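Pyruvate kinase (Pseudomonas aeruginosa, PDB 6QXL) probably catalyses the final step of glycolysis, transferring the phosphoryl group of phosphoenolpyruvate to ADP to yield pyruvate and ATP. Local coordinates at residues Met288-Pro292 with Gly322-Ala328; Ile26-Asp31 with His59-Val63; Arg83-Gln87 with Gly103-Val107. Numbering follows the deposited sequence.

How the interactions relate
From the N terminus, interaction 2 comes first: it joins 26-31, at the end of helix 19-28, to 59-63, which follows helix 42-58, and so pairs two successive helix-to-strand turns of the TIM barrel. Interaction 3 closes a loop of 15 intervening residues, including strand 91-95, between 83-87 and 103-107, in the small beta domain inserted between barrel strands 64-68 and 190-193. Interaction 1 comes last, tying the loop after strand 277-281 to the start of helix 325-340. The three loops run in series, without nesting or crossing. Interactions 1 and 2 nevertheless meet where the barrel closes, Val326 CG1 lying 4.3 Å from Ala28 CB; the centre of interaction 3 is about 30 Å from that of interaction 1.

Interaction 1: residues Met288-Pro292 with Gly322-Ala328; sequences MIHSP and GEYPVEA
Two strand-to-helix loops of the TIM barrel meet here: 288-292 follows strand 277-281, whereas residues 322-328 enter helix 325-340. As such loops they lie at the barrel's C-terminal end, the active-site end in TIM barrels; bound malonate is about 12 Å from the Ile289 side chain. Tyr324, the N-cap residue of the helix, has the largest buried area; Ala328 N donates to Tyr324 O (3.0 Å). The tyrosine CB points toward 288-292, and chi1 m with chi2 near 86° lays the ring over extended Ser291 (phi/psi -137°/145°) and Pro292. Pro292 offers CB to one ring face, 3.9 Å from the centroid in a CH-pi contact; it also packs on Ile150 of a neighbouring subunit. Met288 (m, t, p) sends its thioether to the first helical turn, SD lying 4.1 Å from Ala328 CB and CE 3.6 Å from Ala328 N. The CA atoms of Ile289 and Gly322 approach to 4.1 Å, where a CB on Gly322 would clash with Ile289 CA. Glu323 N donates to Ile289 O (2.9 Å) and His290 ND1 to Glu323 OE2 (2.9 Å). A water bridges Met288 O (2.6 Å) and Tyr324 N (3.0 Å).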
loop_
_atom_site.group_PDB
_atom_site.type_symbol
_atom_site.label_atom_id
_atom_site.label_comp_id
_atom_site.label_asym_id
_atom_site.label_seq_id
_atom_site.Cartn_x
_atom_site.Cartn_y
_atom_site.Cartn_z
ATOM N N MET A 288 -29.514 -10.910 -27.238
ATOM C CA MET A 288 -29.635 -10.120 -28.468
ATOM C C MET A 288 -29.699 -10.940 -29.746
ATOM O O MET A 288 -29.895 -10.395 -30.814
ATOM C CB MET A 288 -28.511 -9.081 -28.558
ATOM C CG MET A 288 -28.599 -8.027 -27.446
ATOM S SD MET A 288 -27.673 -6.531 -27.774
ATOM C CE MET A 288 -28.707 -5.793 -29.022
ATOM N N ILE A 289 -29.533 -12.251 -29.651
ATOM C CA ILE A 289 -29.927 -13.105 -30.740
ATOM C C ILE A 289 -31.379 -12.849 -31.158
ATOM O O ILE A 289 -31.677 -12.810 -32.351
ATOM C CB ILE A 289 -29.726 -14.567 -30.377
ATOM C CG1 ILE A 289 -28.220 -14.861 -30.369
ATOM C CG2 ILE A 289 -30.421 -15.478 -31.382
ATOM C CD1 ILE A 289 -27.856 -16.077 -29.533
ATOM N N HIS A 290 -32.266 -12.678 -30.188
ATOM C CA HIS A 290 -33.699 -12.490 -30.461
ATOM C C HIS A 290 -34.250 -11.156 -29.968
ATOM O O HIS A 290 -35.438 -10.917 -30.064
ATOM C CB HIS A 290 -34.505 -13.655 -29.857
ATOM C CG HIS A 290 -34.168 -14.986 -30.461
ATOM N ND1 HIS A 290 -34.308 -15.249 -31.809
ATOM C CD2 HIS A 290 -33.676 -16.124 -29.909
ATOM C CE1 HIS A 290 -33.932 -16.496 -32.057
ATOM N NE2 HIS A 290 -33.545 -17.049 -30.921
ATOM N N SER A 291 -33.417 -10.282 -29.430
ATOM C CA SER A 291 -33.907 -9.019 -28.901
ATOM C C SER A 291 -33.001 -7.864 -29.306
ATOM O O SER A 291 -31.789 -8.019 -29.396
ATOM C CB SER A 291 -34.007 -9.085 -27.382
ATOM O OG SER A 291 -34.302 -7.794 -26.878
ATOM N N PRO A 292 -33.582 -6.688 -29.556
ATOM C CA PRO A 292 -32.739 -5.568 -29.957
ATOM C C PRO A 292 -32.040 -4.817 -28.821
ATOM O O PRO A 292 -31.356 -3.835 -29.085
ATOM C CB PRO A 292 -33.728 -4.649 -30.670
ATOM C CG PRO A 292 -34.983 -4.855 -29.883
ATOM C CD PRO A 292 -35.006 -6.325 -29.586
ATOM N N GLY A 322 -27.839 -14.150 -35.418
ATOM C CA GLY A 322 -29.006 -13.593 -34.717
ATOM C C GLY A 322 -29.765 -12.588 -35.553
ATOM O O GLY A 322 -29.402 -12.279 -36.683
ATOM N N GLU A 323 -30.838 -12.080 -34.982
ATOM C CA GLU A 323 -31.697 -11.141 -35.681
ATOM C C GLU A 323 -31.206 -9.705 -35.612
ATOM O O GLU A 323 -31.744 -8.879 -36.322
ATOM C CB GLU A 323 -33.120 -11.183 -35.119
ATOM C CG GLU A 323 -33.928 -12.448 -35.420
ATOM C CD GLU A 323 -35.234 -12.465 -34.610
ATOM O OE1 GLU A 323 -36.060 -11.507 -34.730
ATOM O OE2 GLU A 323 -35.425 -13.416 -33.810
ATOM N N TYR A 324 -30.245 -9.385 -34.745
ATOM C CA TYR A 324 -29.853 -7.986 -34.534
ATOM C C TYR A 324 -28.324 -7.825 -34.420
ATOM O O TYR A 324 -27.814 -7.247 -33.465
ATOM C CB TYR A 324 -30.525 -7.448 -33.276
ATOM C CG TYR A 324 -32.021 -7.480 -33.285
ATOM C CD1 TYR A 324 -32.688 -8.631 -32.890
ATOM C CD2 TYR A 324 -32.789 -6.375 -33.728
ATOM C CE1 TYR A 324 -34.060 -8.683 -32.903
ATOM C CE2 TYR A 324 -34.158 -6.417 -33.633
ATOM C CZ TYR A 324 -34.777 -7.570 -33.280
ATOM O OH TYR A 324 -36.147 -7.629 -33.278
ATOM N N PRO A 325 -27.585 -8.306 -35.424
ATOM C CA PRO A 325 -26.132 -8.209 -35.356
ATOM C C PRO A 325 -25.584 -6.785 -35.226
ATOM O O PRO A 325 -24.646 -6.541 -34.465
ATOM C CB PRO A 325 -25.674 -8.866 -36.658
ATOM C CG PRO A 325 -26.844 -8.800 -37.551
ATOM C CD PRO A 325 -28.037 -8.942 -36.668
ATOM N N VAL A 326 -26.177 -5.840 -35.928
ATOM C CA VAL A 326 -25.663 -4.472 -35.871
ATOM C C VAL A 326 -25.963 -3.844 -34.517
ATOM O O VAL A 326 -25.095 -3.211 -33.907
ATOM C CB VAL A 326 -26.199 -3.621 -37.033
ATOM C CG1 VAL A 326 -25.743 -2.169 -36.936
ATOM C CG2 VAL A 326 -25.742 -4.237 -38.347
ATOM N N GLU A 327 -27.163 -4.071 -34.019
ATOM C CA GLU A 327 -27.559 -3.501 -32.733
ATOM C C GLU A 327 -26.717 -4.074 -31.586
ATOM O O GLU A 327 -26.405 -3.363 -30.631
ATOM C CB GLU A 327 -29.044 -3.717 -32.480
ATOM C CG GLU A 327 -29.954 -3.035 -33.514
ATOM C CD GLU A 327 -30.256 -3.818 -34.802
ATOM O OE1 GLU A 327 -29.593 -4.839 -35.141
ATOM O OE2 GLU A 327 -31.200 -3.417 -35.484
ATOM N N ALA A 328 -26.320 -5.347 -31.704
ATOM C CA ALA A 328 -25.436 -5.957 -30.723
ATOM C C ALA A 328 -24.091 -5.246 -30.662
ATOM O O ALA A 328 -23.633 -4.878 -29.579
ATOM C CB ALA A 328 -25.253 -7.435 -31.003
HETATM O O HOH W 1 -28.455 -10.896 -32.942
#

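Interaction 2: residues Ile26-Asp31 with His59-Val63; sequences ILAGID and HGRFV
Two consecutive helix-to-strand turns of the (beta/alpha)8 barrel pack side by side: 26-31 links helix 19-28 to strand 32-36, while residues 59-63 link helix 42-58 to strand 64-68. The segments converge, CA atoms being 7.8 Å apart at Ile26 and Arg61 but 4.8 Å at Asp31 and Val63. Ile26 (m, m) places CD1 4.2 Å from Val63 CG2. Leu27 (m, t) sets CD2 over a face of the His59 ring, 3.8 Å from its centroid, a CH-pi contact; His59 NE2 is hydrogen-bonded to Glu23 OE2. Gly29 ends the first helix in a Schellman motif, with phi 117° and a weak bond from its N to Ile26 O (3.2 Å); Gly60 does the same for helix 42-58. Ile30 (p, t) packs CD1 4.2 Å from Val63 CG1, and its O accepts from Arg61 NH2 at 3.0 Å. Asp31 (m) ends the segment: its OD1 forms a salt bridge with Arg61 NH2 at 3.1 Å. Arg61 (chi1 to chi3 all m) thus bridges Ile30 O and Asp31 OD1 through NH2. A water donates to Asp31 OD1 (2.8 Å) and Phe62 O (2.9 Å), and Val63 CA lies 3.4 Å from Asp31 O in a CA-H...O contact. Asp31 OD2 forms a salt bridge with Arg4 and accepts a hydrogen bond from Ile8 N of strand 7-11. Around the contact, Val52 of helix 42-58 meets Ile26 and Val63, Val329 of helix 325-340 meets Ala28 and Ile30, and Phe62 reaches Thr423 and Pro425 of strand 421-425 in the C-terminal alpha/beta domain.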
loop_
_atom_site.group_PDB
_atom_site.type_symbol
_atom_site.label_atom_id
_atom_site.label_comp_id
_atom_site.label_asym_id
_atom_site.label_seq_id
_atom_site.Cartn_x
_atom_site.Cartn_y
_atom_site.Cartn_z
ATOM N N ILE A 26 -19.109 -2.582 -39.923
ATOM C CA ILE A 26 -17.902 -1.759 -40.032
ATOM C C ILE A 26 -18.186 -0.372 -39.468
ATOM O O ILE A 26 -17.405 0.149 -38.664
ATOM C CB ILE A 26 -17.410 -1.680 -41.493
ATOM C CG1 ILE A 26 -17.167 -3.147 -41.998
ATOM C CG2 ILE A 26 -16.175 -0.830 -41.619
ATOM C CD1 ILE A 26 -16.248 -4.029 -41.360
ATOM N N LEU A 27 -19.300 0.213 -39.867
ATOM C CA LEU A 27 -19.654 1.548 -39.376
ATOM C C LEU A 27 -20.014 1.554 -37.909
ATOM O O LEU A 27 -19.835 2.560 -37.250
ATOM C CB LEU A 27 -20.799 2.158 -40.186
ATOM C CG LEU A 27 -20.460 2.503 -41.619
ATOM C CD1 LEU A 27 -21.767 2.583 -42.432
ATOM C CD2 LEU A 27 -19.614 3.778 -41.713
ATOM N N ALA A 28 -20.535 0.443 -37.400
ATOM C CA ALA A 28 -20.895 0.365 -35.989
ATOM C C ALA A 28 -19.664 0.227 -35.091
ATOM O O ALA A 28 -19.757 0.434 -33.878
ATOM C CB ALA A 28 -21.865 -0.775 -35.743
ATOM N N GLY A 29 -18.531 -0.148 -35.686
ATOM C CA GLY A 29 -17.256 -0.103 -35.012
ATOM C C GLY A 29 -16.535 -1.412 -34.799
ATOM O O GLY A 29 -15.639 -1.472 -33.959
ATOM N N ILE A 30 -16.837 -2.473 -35.532
ATOM C CA ILE A 30 -16.099 -3.704 -35.279
ATOM C C ILE A 30 -14.612 -3.492 -35.538
ATOM O O ILE A 30 -14.229 -2.784 -36.452
ATOM C CB ILE A 30 -16.622 -4.913 -36.076
ATOM C CG1 ILE A 30 -16.435 -4.772 -37.576
ATOM C CG2 ILE A 30 -18.090 -5.176 -35.768
ATOM C CD1 ILE A 30 -16.294 -6.132 -38.239
ATOM N N ASP A 31 -13.779 -4.091 -34.714
ATOM C CA ASP A 31 -12.335 -3.997 -34.885
ATOM C C ASP A 31 -11.734 -5.298 -35.435
ATOM O O ASP A 31 -10.640 -5.277 -35.995
ATOM C CB ASP A 31 -11.675 -3.595 -33.554
ATOM C CG ASP A 31 -12.340 -2.351 -32.914
ATOM O OD1 ASP A 31 -12.101 -1.185 -33.373
ATOM O OD2 ASP A 31 -13.129 -2.539 -31.943
ATOM N N HIS A 59 -14.138 3.021 -45.550
ATOM C CA HIS A 59 -14.444 3.936 -44.448
ATOM C C HIS A 59 -13.257 4.271 -43.565
ATOM O O HIS A 59 -13.437 4.754 -42.456
ATOM C CB HIS A 59 -15.584 3.365 -43.629
ATOM C CG HIS A 59 -16.858 3.242 -44.400
ATOM N ND1 HIS A 59 -17.712 4.308 -44.596
ATOM C CD2 HIS A 59 -17.396 2.194 -45.066
ATOM C CE1 HIS A 59 -18.723 3.913 -45.345
ATOM N NE2 HIS A 59 -18.576 2.626 -45.608
ATOM N N GLY A 60 -12.038 4.052 -44.054
ATOM C CA GLY A 60 -10.840 4.468 -43.319
ATOM C C GLY A 60 -10.689 3.790 -41.972
ATOM O O GLY A 60 -10.321 4.417 -40.991
ATOM N N ARG A 61 -11.003 2.499 -41.939
ATOM C CA ARG A 61 -10.952 1.701 -40.740
ATOM C C ARG A 61 -9.995 0.544 -40.968
ATOM O O ARG A 61 -9.734 0.118 -42.102
ATOM C CB ARG A 61 -12.337 1.172 -40.397
ATOM C CG ARG A 61 -13.331 2.245 -39.974
ATOM C CD ARG A 61 -13.239 2.518 -38.509
ATOM N NE ARG A 61 -13.535 1.344 -37.713
ATOM C CZ ARG A 61 -13.311 1.237 -36.400
ATOM N NH1 ARG A 61 -12.840 2.266 -35.700
ATOM N NH2 ARG A 61 -13.642 0.100 -35.762
ATOM N N PHE A 62 -9.485 0.026 -39.862
ATOM C CA PHE A 62 -8.515 -1.046 -39.898
ATOM C C PHE A 62 -9.082 -2.187 -39.092
ATOM O O PHE A 62 -9.097 -2.148 -37.864
ATOM C CB PHE A 62 -7.172 -0.551 -39.364
ATOM C CG PHE A 62 -6.629 0.578 -40.163
ATOM C CD1 PHE A 62 -7.031 1.891 -39.882
ATOM C CD2 PHE A 62 -5.796 0.344 -41.248
ATOM C CE1 PHE A 62 -6.577 2.950 -40.641
ATOM C CE2 PHE A 62 -5.313 1.395 -42.003
ATOM C CZ PHE A 62 -5.727 2.687 -41.720
ATOM N N VAL A 63 -9.606 -3.178 -39.812
ATOM C CA VAL A 63 -10.236 -4.336 -39.224
ATOM C C VAL A 63 -9.371 -5.564 -39.476
ATOM O O VAL A 63 -9.071 -5.902 -40.611
ATOM C CB VAL A 63 -11.636 -4.546 -39.805
ATOM C CG1 VAL A 63 -12.272 -5.823 -39.244
ATOM C CG2 VAL A 63 -12.511 -3.308 -39.528
HETATM O O HOH W 2 -10.242 -1.138 -35.436
#

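Interaction 3: residues Arg83-Gln87 with Gly103-Val107; sequences RIELQ and GTQEV
Side-chain geometry makes this surface contact in the small beta domain inserted into the barrel of pyruvate kinases. Residues 83-86 form an extended strand, paired antiparallel with 152-155, and 103-107 is a turn running into strand 107-109; the closest CA atoms, those of Ile84 and Gln105, are 6.2 Å apart. Gln105 has the largest area covered, 78 Å². Its CB points sideways, but chi1 t and chi2 p swing the amide across to the strand, where NE2 donates to Glu85 O at 2.9 Å and nearly straight (169°). The same amide is flanked by aliphatic neighbours: Ile84 CB lies 3.8 Å from Gln105 OE1, and Leu86 CD2 lies 3.8 Å from Gln105 NE2. Ile84 (p, t), with CB toward the turn, also brings CD1 to 3.9 Å from Thr104 O. Ile84 and Leu86 (m, t) both rest on Phe92 and Leu154, whereas the CB of Glu85 points away from the turn, its OE1 in a long salt bridge with Arg83 NH2 (3.6 Å). The turn is held by Thr104: with chi1 p, its OG1 accepts from Glu106 N (3.0 Å, an ST turn) and Val107 N (3.3 Å, an ST motif), while Thr104 N donates to Val107 O at 2.8 Å. Ile84 and Leu86 make the backbone bonds to strand 152-155, while the Glu85 carbonyl between them accepts from the Gln105 side-chain amide: a single neutral hydrogen bond, backed by a few van der Waals contacts, joins turn and strand across only 193 Å² of buried surface.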
loop_
_atom_site.group_PDB
_atom_site.type_symbol
_atom_site.label_atom_id
_atom_site.label_comp_id
_atom_site.label_asym_id
_atom_site.label_seq_id
_atom_site.Cartn_x
_atom_site.Cartn_y
_atom_site.Cartn_z
ATOM N N ARG A 83 -33.855 -33.691 -36.662
ATOM C CA ARG A 83 -33.751 -33.348 -35.288
ATOM C C ARG A 83 -34.653 -34.198 -34.444
ATOM O O ARG A 83 -35.569 -34.772 -34.925
ATOM C CB ARG A 83 -34.137 -31.879 -35.164
ATOM C CG ARG A 83 -34.072 -31.295 -33.775
ATOM C CD ARG A 83 -34.404 -29.833 -33.799
ATOM N NE ARG A 83 -35.776 -29.564 -34.203
ATOM C CZ ARG A 83 -36.831 -29.608 -33.397
ATOM N NH1 ARG A 83 -38.037 -29.324 -33.876
ATOM N NH2 ARG A 83 -36.684 -29.942 -32.125
ATOM N N ILE A 84 -34.328 -34.338 -33.185
ATOM C CA ILE A 84 -35.185 -35.035 -32.227
ATOM C C ILE A 84 -35.328 -34.180 -30.977
ATOM O O ILE A 84 -34.597 -33.220 -30.775
ATOM C CB ILE A 84 -34.643 -36.435 -31.815
ATOM C CG1 ILE A 84 -33.250 -36.301 -31.144
ATOM C CG2 ILE A 84 -34.541 -37.361 -33.007
ATOM C CD1 ILE A 84 -32.865 -37.463 -30.250
ATOM N N GLU A 85 -36.254 -34.571 -30.122
ATOM C CA GLU A 85 -36.497 -33.930 -28.843
ATOM C C GLU A 85 -36.435 -34.970 -27.749
ATOM O O GLU A 85 -37.018 -36.027 -27.872
ATOM C CB GLU A 85 -37.893 -33.274 -28.862
ATOM C CG GLU A 85 -37.902 -31.821 -29.312
ATOM C CD GLU A 85 -37.504 -30.843 -28.209
ATOM O OE1 GLU A 85 -37.233 -29.677 -28.596
ATOM O OE2 GLU A 85 -37.562 -31.164 -26.978
ATOM N N LEU A 86 -35.750 -34.650 -26.661
ATOM C CA LEU A 86 -35.523 -35.582 -25.554
ATOM C C LEU A 86 -36.034 -35.009 -24.267
ATOM O O LEU A 86 -35.912 -33.810 -24.030
ATOM C CB LEU A 86 -34.032 -35.921 -25.392
ATOM C CG LEU A 86 -33.343 -36.720 -26.479
ATOM C CD1 LEU A 86 -31.818 -36.685 -26.281
ATOM C CD2 LEU A 86 -33.864 -38.155 -26.429
ATOM N N GLN A 87 -36.605 -35.896 -23.442
ATOM C CA GLN A 87 -37.178 -35.531 -22.158
ATOM C C GLN A 87 -36.339 -36.129 -21.029
ATOM O O GLN A 87 -35.677 -37.158 -21.179
ATOM C CB GLN A 87 -38.600 -36.009 -22.055
ATOM C CG GLN A 87 -39.501 -35.394 -23.104
ATOM C CD GLN A 87 -40.953 -35.758 -22.886
ATOM O OE1 GLN A 87 -41.452 -35.927 -21.746
ATOM N NE2 GLN A 87 -41.693 -35.860 -23.999
ATOM N N GLY A 103 -29.695 -41.722 -37.402
ATOM C CA GLY A 103 -29.939 -41.442 -36.000
ATOM C C GLY A 103 -31.434 -41.480 -35.710
ATOM O O GLY A 103 -32.255 -41.121 -36.556
ATOM N N THR A 104 -31.791 -41.984 -34.543
ATOM C CA THR A 104 -33.183 -42.097 -34.164
ATOM C C THR A 104 -33.393 -41.439 -32.825
ATOM O O THR A 104 -32.492 -40.823 -32.270
ATOM C CB THR A 104 -33.588 -43.585 -34.057
ATOM O OG1 THR A 104 -33.032 -44.137 -32.850
ATOM C CG2 THR A 104 -33.110 -44.355 -35.285
ATOM N N GLN A 105 -34.596 -41.585 -32.296
ATOM C CA GLN A 105 -34.948 -41.104 -30.974
ATOM C C GLN A 105 -34.208 -41.833 -29.847
ATOM O O GLN A 105 -34.222 -41.372 -28.711
ATOM C CB GLN A 105 -36.489 -41.321 -30.843
ATOM C CG GLN A 105 -37.139 -40.905 -29.536
ATOM C CD GLN A 105 -37.267 -39.413 -29.394
ATOM O OE1 GLN A 105 -37.452 -38.641 -30.391
ATOM N NE2 GLN A 105 -37.143 -38.951 -28.148
ATOM N N GLU A 106 -33.579 -42.980 -30.150
ATOM C CA GLU A 106 -32.932 -43.794 -29.136
ATOM C C GLU A 106 -31.418 -43.884 -29.259
ATOM O O GLU A 106 -30.727 -44.222 -28.280
ATOM C CB GLU A 106 -33.491 -45.201 -29.147
ATOM C CG GLU A 106 -34.981 -45.295 -28.848
ATOM C CD GLU A 106 -35.571 -46.634 -29.276
ATOM O OE1 GLU A 106 -34.944 -47.629 -28.858
ATOM O OE2 GLU A 106 -36.607 -46.700 -30.030
ATOM N N VAL A 107 -30.868 -43.606 -30.439
ATOM C CA VAL A 107 -29.448 -43.753 -30.657
ATOM C C VAL A 107 -28.995 -42.864 -31.794
ATOM O O VAL A 107 -29.741 -42.646 -32.746
ATOM C CB VAL A 107 -29.068 -45.247 -30.950
ATOM C CG1 VAL A 107 -29.783 -45.756 -32.194
ATOM C CG2 VAL A 107 -27.575 -45.401 -31.105
#